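Local structure of SxtG (Microseira wollei, 6U1R) at residues I97-A102 / R330-K335; P271-K276 / W347-I352; N322-D327 / C368-V373. The protein is an amidinotransferase of the saxitoxin biosynthetic pathway that probably transfers an amidino group by way of a covalent cysteine intermediate. All blocks are in the same frame, centred on the assembly; numbering follows the deposited sequence.

Contact 1: I97-A102 / R330-K335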
loop_
_atom_site.group_PDB
_atom_site.type_symbol
_atom_site.label_atom_id
_atom_site.label_comp_id
_atom_site.label_asym_id
_atom_site.label_seq_id
_atom_site.Cartn_x
_atom_site.Cartn_y
_atom_site.Cartn_z
ATOM N N ILE A 97 5.784 15.178 -26.035
ATOM C CA ILE A 97 6.224 16.067 -24.969
ATOM C C ILE A 97 6.425 17.491 -25.497
ATOM O O ILE A 97 6.039 18.469 -24.836
ATOM C CB ILE A 97 7.502 15.503 -24.321
ATOM C CG1 ILE A 97 7.156 14.244 -23.511
ATOM C CG2 ILE A 97 8.177 16.553 -23.451
ATOM C CD1 ILE A 97 8.355 13.383 -23.126
ATOM N N HIS A 98 7.000 17.630 -26.701
ATOM C CA HIS A 98 7.178 18.961 -27.285
ATOM C C HIS A 98 5.832 19.680 -27.433
ATOM O O HIS A 98 5.720 20.877 -27.144
ATOM C CB HIS A 98 7.874 18.871 -28.646
ATOM C CG HIS A 98 9.378 18.815 -28.591
ATOM N ND1 HIS A 98 10.132 19.523 -27.681
ATOM C CD2 HIS A 98 10.264 18.153 -29.373
ATOM C CE1 HIS A 98 11.417 19.283 -27.888
ATOM N NE2 HIS A 98 11.524 18.454 -28.909
ATOM N N ILE A 99 4.798 18.965 -27.880
ATOM C CA ILE A 99 3.457 19.550 -27.963
ATOM C C ILE A 99 2.972 19.998 -26.588
ATOM O O ILE A 99 2.472 21.120 -26.419
ATOM C CB ILE A 99 2.476 18.553 -28.607
ATOM C CG1 ILE A 99 2.880 18.304 -30.072
ATOM C CG2 ILE A 99 1.045 19.083 -28.502
ATOM C CD1 ILE A 99 2.031 17.271 -30.820
ATOM N N LEU A 100 3.059 19.114 -25.593
ATOM C CA LEU A 100 2.619 19.470 -24.246
ATOM C C LEU A 100 3.304 20.738 -23.747
ATOM O O LEU A 100 2.659 21.630 -23.179
ATOM C CB LEU A 100 2.892 18.315 -23.281
ATOM C CG LEU A 100 2.034 17.054 -23.448
ATOM C CD1 LEU A 100 2.571 15.944 -22.532
ATOM C CD2 LEU A 100 0.583 17.327 -23.134
ATOM N N GLU A 101 4.621 20.819 -23.925
ATOM C CA GLU A 101 5.365 21.982 -23.456
ATOM C C GLU A 101 4.989 23.240 -24.235
ATOM O O GLU A 101 4.868 24.326 -23.648
ATOM C CB GLU A 101 6.862 21.693 -23.545
ATOM C CG GLU A 101 7.296 20.567 -22.578
ATOM C CD GLU A 101 8.748 20.111 -22.754
ATOM O OE1 GLU A 101 9.303 20.204 -23.875
ATOM O OE2 GLU A 101 9.323 19.620 -21.760
ATOM N N ALA A 102 4.829 23.126 -25.549
ATOM C CA ALA A 102 4.420 24.287 -26.335
ATOM C C ALA A 102 3.047 24.776 -25.916
ATOM O O ALA A 102 2.759 25.981 -25.981
ATOM C CB ALA A 102 4.434 23.936 -27.815
ATOM N N ARG A 330 -9.057 21.878 -25.740
ATOM C CA ARG A 330 -7.911 21.340 -26.457
ATOM C C ARG A 330 -7.711 19.870 -26.105
ATOM O O ARG A 330 -7.643 19.514 -24.922
ATOM C CB ARG A 330 -6.646 22.124 -26.108
ATOM C CG ARG A 330 -6.596 23.569 -26.668
ATOM C CD ARG A 330 -5.342 24.303 -26.164
ATOM N NE ARG A 330 -5.375 24.503 -24.716
ATOM C CZ ARG A 330 -4.313 24.724 -23.934
ATOM N NH1 ARG A 330 -3.090 24.754 -24.438
ATOM N NH2 ARG A 330 -4.477 24.899 -22.624
ATOM N N VAL A 331 -7.607 19.031 -27.129
ATOM C CA VAL A 331 -7.536 17.577 -26.964
ATOM C C VAL A 331 -6.466 17.014 -27.895
ATOM O O VAL A 331 -6.471 17.295 -29.097
ATOM C CB VAL A 331 -8.910 16.914 -27.230
ATOM C CG1 VAL A 331 -9.503 17.334 -28.564
ATOM C CG2 VAL A 331 -8.806 15.393 -27.135
ATOM N N ILE A 332 -5.533 16.224 -27.337
ATOM C CA ILE A 332 -4.508 15.560 -28.132
ATOM C C ILE A 332 -5.086 14.243 -28.631
ATOM O O ILE A 332 -5.651 13.459 -27.848
ATOM C CB ILE A 332 -3.213 15.356 -27.320
ATOM C CG1 ILE A 332 -2.566 16.728 -27.024
ATOM C CG2 ILE A 332 -2.224 14.471 -28.076
ATOM C CD1 ILE A 332 -1.373 16.687 -26.135
ATOM N N VAL A 333 -4.942 13.997 -29.932
ATOM C CA VAL A 333 -5.548 12.853 -30.605
ATOM C C VAL A 333 -4.585 12.409 -31.697
ATOM O O VAL A 333 -3.793 13.203 -32.218
ATOM C CB VAL A 333 -6.949 13.232 -31.146
ATOM C CG1 VAL A 333 -6.880 14.505 -31.907
ATOM C CG2 VAL A 333 -7.563 12.131 -32.005
ATOM N N GLU A 334 -4.629 11.118 -32.021
ATOM C CA GLU A 334 -3.611 10.518 -32.873
ATOM C C GLU A 334 -3.890 10.769 -34.358
ATOM O O GLU A 334 -5.032 10.704 -34.822
ATOM C CB GLU A 334 -3.518 9.019 -32.595
ATOM C CG GLU A 334 -2.134 8.409 -32.873
ATOM C CD GLU A 334 -1.841 8.193 -34.359
ATOM O OE1 GLU A 334 -2.772 7.840 -35.121
ATOM O OE2 GLU A 334 -0.664 8.348 -34.767
ATOM N N LYS A 335 -2.805 10.989 -35.105
ATOM C CA LYS A 335 -2.881 11.525 -36.462
ATOM C C LYS A 335 -3.660 10.627 -37.418
ATOM O O LYS A 335 -4.347 11.128 -38.320
ATOM C CB LYS A 335 -1.458 11.763 -36.978
ATOM C CG LYS A 335 -1.376 12.205 -38.433
ATOM C CD LYS A 335 -0.056 12.933 -38.718
ATOM C CE LYS A 335 0.053 13.379 -40.177
ATOM N NZ LYS A 335 1.430 13.165 -40.731
#

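Contact 2: P271-K276 / W347-I352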
loop_
_atom_site.group_PDB
_atom_site.type_symbol
_atom_site.label_atom_id
_atom_site.label_comp_id
_atom_site.label_asym_id
_atom_site.label_seq_id
_atom_site.Cartn_x
_atom_site.Cartn_y
_atom_site.Cartn_z
ATOM N N PRO A 271 -14.646 10.855 -20.205
ATOM C CA PRO A 271 -15.112 12.229 -19.970
ATOM C C PRO A 271 -14.181 13.219 -20.652
ATOM O O PRO A 271 -12.960 13.156 -20.492
ATOM C CB PRO A 271 -15.062 12.366 -18.439
ATOM C CG PRO A 271 -15.016 10.946 -17.926
ATOM C CD PRO A 271 -14.294 10.161 -18.958
ATOM N N LEU A 272 -14.759 14.151 -21.409
ATOM C CA LEU A 272 -13.960 15.166 -22.094
ATOM C C LEU A 272 -14.099 16.564 -21.506
ATOM O O LEU A 272 -13.146 17.332 -21.571
ATOM C CB LEU A 272 -14.326 15.234 -23.581
ATOM C CG LEU A 272 -14.176 13.930 -24.372
ATOM C CD1 LEU A 272 -14.487 14.169 -25.839
ATOM C CD2 LEU A 272 -12.787 13.338 -24.204
ATOM N N ALA A 273 -15.248 16.884 -20.928
ATOM C CA ALA A 273 -15.569 18.197 -20.392
ATOM C C ALA A 273 -16.869 18.079 -19.615
ATOM O O ALA A 273 -17.607 17.115 -19.791
ATOM C CB ALA A 273 -15.718 19.243 -21.510
ATOM N N PRO A 274 -17.172 19.051 -18.745
ATOM C CA PRO A 274 -18.473 19.029 -18.071
ATOM C C PRO A 274 -19.605 18.872 -19.072
ATOM O O PRO A 274 -19.696 19.623 -20.043
ATOM C CB PRO A 274 -18.513 20.378 -17.335
ATOM C CG PRO A 274 -17.069 20.682 -17.087
ATOM C CD PRO A 274 -16.359 20.210 -18.339
ATOM N N GLY A 275 -20.440 17.854 -18.865
ATOM C CA GLY A 275 -21.564 17.543 -19.725
ATOM C C GLY A 275 -21.245 16.784 -21.005
ATOM O O GLY A 275 -22.154 16.609 -21.827
ATOM N N LYS A 276 -19.995 16.350 -21.219
ATOM C CA LYS A 276 -19.571 15.717 -22.473
ATOM C C LYS A 276 -18.755 14.460 -22.185
ATOM O O LYS A 276 -17.662 14.552 -21.627
ATOM C CB LYS A 276 -18.721 16.683 -23.310
ATOM C CG LYS A 276 -19.350 18.055 -23.564
ATOM C CD LYS A 276 -20.602 17.948 -24.397
ATOM C CE LYS A 276 -21.317 19.304 -24.508
ATOM N NZ LYS A 276 -20.476 20.283 -25.221
ATOM N N TRP A 347 -17.949 18.312 -32.615
ATOM C CA TRP A 347 -18.503 18.429 -31.269
ATOM C C TRP A 347 -18.032 19.682 -30.527
ATOM O O TRP A 347 -18.436 19.881 -29.378
ATOM C CB TRP A 347 -18.143 17.185 -30.442
ATOM C CG TRP A 347 -18.911 15.941 -30.805
ATOM C CD1 TRP A 347 -20.219 15.862 -31.204
ATOM C CD2 TRP A 347 -18.412 14.597 -30.797
ATOM N NE1 TRP A 347 -20.559 14.546 -31.449
ATOM C CE2 TRP A 347 -19.467 13.753 -31.204
ATOM C CE3 TRP A 347 -17.174 14.024 -30.483
ATOM C CZ2 TRP A 347 -19.325 12.369 -31.307
ATOM C CZ3 TRP A 347 -17.033 12.647 -30.584
ATOM C CH2 TRP A 347 -18.106 11.834 -31.009
ATOM N N GLY A 348 -17.187 20.503 -31.138
ATOM C CA GLY A 348 -16.766 21.765 -30.560
ATOM C C GLY A 348 -15.405 21.782 -29.896
ATOM O O GLY A 348 -15.052 22.792 -29.272
ATOM N N PHE A 349 -14.643 20.696 -29.982
ATOM C CA PHE A 349 -13.316 20.644 -29.397
ATOM C C PHE A 349 -12.281 21.132 -30.408
ATOM O O PHE A 349 -12.575 21.354 -31.583
ATOM C CB PHE A 349 -13.017 19.218 -28.913
ATOM C CG PHE A 349 -13.954 18.742 -27.840
ATOM C CD1 PHE A 349 -13.729 19.066 -26.505
ATOM C CD2 PHE A 349 -15.067 17.974 -28.159
ATOM C CE1 PHE A 349 -14.587 18.628 -25.512
ATOM C CE2 PHE A 349 -15.942 17.534 -27.164
ATOM C CZ PHE A 349 -15.707 17.852 -25.843
ATOM N N LYS A 350 -11.045 21.310 -29.933
ATOM C CA LYS A 350 -9.929 21.772 -30.763
ATOM C C LYS A 350 -8.851 20.693 -30.755
ATOM O O LYS A 350 -7.995 20.668 -29.857
ATOM C CB LYS A 350 -9.360 23.097 -30.257
ATOM C CG LYS A 350 -10.326 24.279 -30.325
ATOM C CD LYS A 350 -10.852 24.527 -31.732
ATOM C CE LYS A 350 -11.735 25.773 -31.800
ATOM N NZ LYS A 350 -12.065 26.119 -33.217
ATOM N N PRO A 351 -8.858 19.784 -31.727
ATOM C CA PRO A 351 -7.875 18.696 -31.724
ATOM C C PRO A 351 -6.472 19.205 -32.015
ATOM O O PRO A 351 -6.265 20.096 -32.846
ATOM C CB PRO A 351 -8.368 17.758 -32.835
ATOM C CG PRO A 351 -9.755 18.170 -33.112
ATOM C CD PRO A 351 -9.857 19.617 -32.793
ATOM N N ILE A 352 -5.509 18.647 -31.290
ATOM C CA ILE A 352 -4.093 18.844 -31.554
ATOM C C ILE A 352 -3.542 17.474 -31.911
ATOM O O ILE A 352 -3.580 16.552 -31.087
ATOM C CB ILE A 352 -3.369 19.456 -30.346
ATOM C CG1 ILE A 352 -4.020 20.793 -29.976
ATOM C CG2 ILE A 352 -1.891 19.628 -30.659
ATOM C CD1 ILE A 352 -3.720 21.278 -28.584
HETATM O O HOH W 1 -20.680 18.792 -28.075
#

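Contact 3: N322-D327 / C368-V373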
loop_
_atom_site.group_PDB
_atom_site.type_symbol
_atom_site.label_atom_id
_atom_site.label_comp_id
_atom_site.label_asym_id
_atom_site.label_seq_id
_atom_site.Cartn_x
_atom_site.Cartn_y
_atom_site.Cartn_z
ATOM N N ASN A 322 -8.308 7.038 -26.581
ATOM C CA ASN A 322 -7.389 7.281 -25.470
ATOM C C ASN A 322 -6.787 8.683 -25.570
ATOM O O ASN A 322 -5.567 8.849 -25.500
ATOM C CB ASN A 322 -6.301 6.200 -25.487
ATOM C CG ASN A 322 -5.584 6.038 -24.168
ATOM O OD1 ASN A 322 -4.351 6.181 -24.093
ATOM N ND2 ASN A 322 -6.330 5.666 -23.128
ATOM N N VAL A 323 -7.648 9.696 -25.697
ATOM C CA VAL A 323 -7.230 11.089 -25.860
ATOM C C VAL A 323 -6.841 11.711 -24.524
ATOM O O VAL A 323 -7.137 11.166 -23.451
ATOM C CB VAL A 323 -8.351 11.913 -26.520
ATOM C CG1 VAL A 323 -8.588 11.444 -27.962
ATOM C CG2 VAL A 323 -9.639 11.832 -25.684
ATOM N N LEU A 324 -6.180 12.868 -24.584
ATOM C CA LEU A 324 -5.758 13.619 -23.398
ATOM C C LEU A 324 -6.244 15.053 -23.557
ATOM O O LEU A 324 -5.919 15.705 -24.552
ATOM C CB LEU A 324 -4.233 13.593 -23.209
ATOM C CG LEU A 324 -3.693 14.441 -22.041
ATOM C CD1 LEU A 324 -4.139 13.848 -20.724
ATOM C CD2 LEU A 324 -2.169 14.604 -22.073
ATOM N N MET A 325 -7.003 15.534 -22.573
ATOM C CA MET A 325 -7.505 16.905 -22.552
ATOM C C MET A 325 -6.491 17.817 -21.869
ATOM O O MET A 325 -6.072 17.541 -20.742
ATOM C CB MET A 325 -8.830 16.999 -21.795
ATOM C CG MET A 325 -9.966 16.096 -22.294
ATOM S SD MET A 325 -10.372 16.345 -24.000
ATOM C CE MET A 325 -10.923 18.053 -23.992
ATOM N N LEU A 326 -6.153 18.927 -22.526
ATOM C CA LEU A 326 -5.343 19.971 -21.911
ATOM C C LEU A 326 -6.179 21.011 -21.184
ATOM O O LEU A 326 -5.657 21.714 -20.304
ATOM C CB LEU A 326 -4.487 20.656 -22.979
ATOM C CG LEU A 326 -3.691 19.727 -23.895
ATOM C CD1 LEU A 326 -2.788 20.517 -24.832
ATOM C CD2 LEU A 326 -2.891 18.700 -23.086
ATOM N N ASP A 327 -7.441 21.150 -21.572
ATOM C CA ASP A 327 -8.472 21.903 -20.860
ATOM C C ASP A 327 -9.791 21.395 -21.433
ATOM O O ASP A 327 -9.819 20.329 -22.053
ATOM C CB ASP A 327 -8.266 23.424 -20.985
ATOM C CG ASP A 327 -8.179 23.906 -22.418
ATOM O OD1 ASP A 327 -8.802 23.297 -23.316
ATOM O OD2 ASP A 327 -7.470 24.919 -22.638
ATOM N N CYS A 368 -3.041 6.903 -21.402
ATOM C CA CYS A 368 -2.292 5.877 -20.671
ATOM C C CYS A 368 -0.898 6.357 -20.295
ATOM O O CYS A 368 -0.367 5.983 -19.244
ATOM C CB CYS A 368 -2.141 4.617 -21.517
ATOM S SG CYS A 368 -3.677 3.787 -21.830
ATOM N N ALA A 369 -0.267 7.118 -21.193
ATOM C CA ALA A 369 1.114 7.541 -21.086
ATOM C C ALA A 369 1.305 8.699 -20.122
ATOM O O ALA A 369 2.450 9.130 -19.941
ATOM C CB ALA A 369 1.642 7.938 -22.472
ATOM N N THR A 370 0.242 9.184 -19.476
ATOM C CA THR A 370 0.342 10.356 -18.617
ATOM C C THR A 370 -0.322 10.135 -17.267
ATOM O O THR A 370 -1.237 9.320 -17.116
ATOM C CB THR A 370 -0.301 11.590 -19.284
ATOM O OG1 THR A 370 -1.648 11.283 -19.673
ATOM C CG2 THR A 370 0.539 12.044 -20.476
ATOM N N LEU A 371 0.153 10.877 -16.271
ATOM C CA LEU A 371 -0.554 11.039 -15.008
ATOM C C LEU A 371 -0.676 12.538 -14.768
ATOM O O LEU A 371 0.333 13.215 -14.539
ATOM C CB LEU A 371 0.176 10.346 -13.847
ATOM C CG LEU A 371 -0.630 10.270 -12.544
ATOM C CD1 LEU A 371 -1.795 9.274 -12.683
ATOM C CD2 LEU A 371 0.222 9.897 -11.347
ATOM N N ASP A 372 -1.903 13.057 -14.826
ATOM C CA ASP A 372 -2.160 14.498 -14.679
ATOM C C ASP A 372 -2.171 14.898 -13.208
ATOM O O ASP A 372 -3.229 15.047 -12.588
ATOM C CB ASP A 372 -3.482 14.873 -15.341
ATOM C CG ASP A 372 -4.648 14.057 -14.826
ATOM O OD1 ASP A 372 -4.499 12.825 -14.744
ATOM O OD2 ASP A 372 -5.712 14.635 -14.504
ATOM N N VAL A 373 -0.985 15.189 -12.662
ATOM C CA VAL A 373 -0.890 15.463 -11.232
ATOM C C VAL A 373 -1.435 16.843 -10.858
ATOM O O VAL A 373 -1.866 17.037 -9.718
ATOM C CB VAL A 373 0.567 15.277 -10.744
ATOM C CG1 VAL A 373 0.986 13.827 -10.923
ATOM C CG2 VAL A 373 1.517 16.161 -11.478
#

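Contact 1: I97-A102 / R330-K335
I332 packs against I99 and L100 in a small, wholly apolar helix-on-sheet contact. It belongs to the alpha/beta propeller of the amidinotransferase family. The last turns of helix 83-102 face strand 330-334, the middle strand of a three-stranded mixed sheet. I332 CD1 is the atom that meets both partners. I332 has its CG1 anti to the carbonyl carbon (chi1 -67°) and an extended chi2 (175°), which carries CD1 well out from the strand. The closer partner is L100, with CD2 at 3.6 Å from I332 CD1. L100 does not leave the helix straight toward the strand, but its end turns nearer, and its side chain crosses that of I332 at about a right angle. I99 does point toward the strand. Its short branch makes the touch, with CG2 at 4.1 Å from I332 CD1, and the two isoleucines run past each other in opposite directions. I332 and L100 are buried, while I99 is partly exposed. L100 also touches V40 and V42 of strand 37-42 and V107 of strand 106-109, so it joins this sheet to the one holding those strands. I99 also rests on I352 and C354 of strand 350-354, next to 330-334 in the sheet. A polar link lies beside the apolar one: R330 forms a salt bridge through NH1 to E103 OE1, just past the helix, and another through NE to D327 OD2.

Contact 2: P271-K276 / W347-I352
F349 holds its ring with CG anti to the carbonyl carbon (chi1 -62°), and L272 does the same with its CG (chi1 -57°). These settings bring the F349 ring against a beta hairpin with a classic beta bulge. K276 sits opposite two residues at once, L272 and A273. The L272 N to K276 O bond is 2.9 Å and the A273 N to K276 O bond is weak. A type II turn from A273 to K276 closes the hairpin, with G275 at positive phi. L272 meets the ring through two carbons. Its CB lies 3.7 Å from F349 CZ, in an oblique approach. Its CD1 makes an off-centre CH-pi contact, 4.3 Å from the F349 ring centroid and 29° off the ring normal. The ring edge is met by A273 CB, 4.2 Å from F349 CE1, and by K276 CB, 4.1 Å from F349 CZ. L344 of helix 338-346 and L299 of strand 297-300 add to the apolar layer; F349 sits in the link between helix 338-346 and strand 350-354. G348 ends that helix in a Schellman motif. A water bridges the two segments, accepting from K276 NZ at 3.2 Å and donating to W347 O at 2.8 Å.

Contact 3: N322-D327 / C368-V373
N322 and C368 meet at the active site of the alpha/beta propeller, where C368 is the predicted amidino-cysteine nucleophile. The backbone N of C368 donates to N322 OD1 at 3.1 Å. The bond is nearly straight, 167° at the hydrogen, and the donor is tilted 20° from the carbonyl plane. With chi1 at -160°, N322 swings its amide away from its own backbone N and beside the cysteine. C368 SG is 3.4 Å from N322 OD1 and 3.5 Å from N322 ND2, so the sulfur sits against both ends of the amide. Two residues further along each segment, L324 and T370 reach toward each other tip to tip. A leucine methyl meets the threonine hydroxyl oxygen, with L324 CD1 3.7 Å from T370 OG1, and L324 CD2 is 4.1 Å from T370 CG2. T370 OG1 has its strongest partner in F366 O; H367 O is also near as an acceptor, and R136 NH2, whose arginine also forms a salt bridge with D372, donates to it. The side chain of H264 is about 5 Å and that of D215 about 10 Å from that of C368; both are predicted catalytic residues. The asparagine amide is held at its other end too: N322 ND2 hydrogen-bonds D266 O, and D266 itself touches C368.

In the fold
From the N terminus, the first segment to take part is 97-102, at the end of helix 83-102. Contact 1 closes the longest loop, bringing 97-102 to 330-335 across 227 residues. Contact 2 starts inside that loop at 271-276 and ends beyond it at 347-352. Contact 3 starts later, at 322-327, and ends last, at 368-373. Each pair of contacts therefore crosses along the chain, and none nests. Strands 324-325, 330-334 and 350-354 form one mixed sheet to which all three contribute. I332 N is 2.9 Å from L324 O, and V331 O is 2.7 Å from I352 N. Through this sheet the early helix, the 269-279 hairpin and the strand after the predicted catalytic cysteine are tied together.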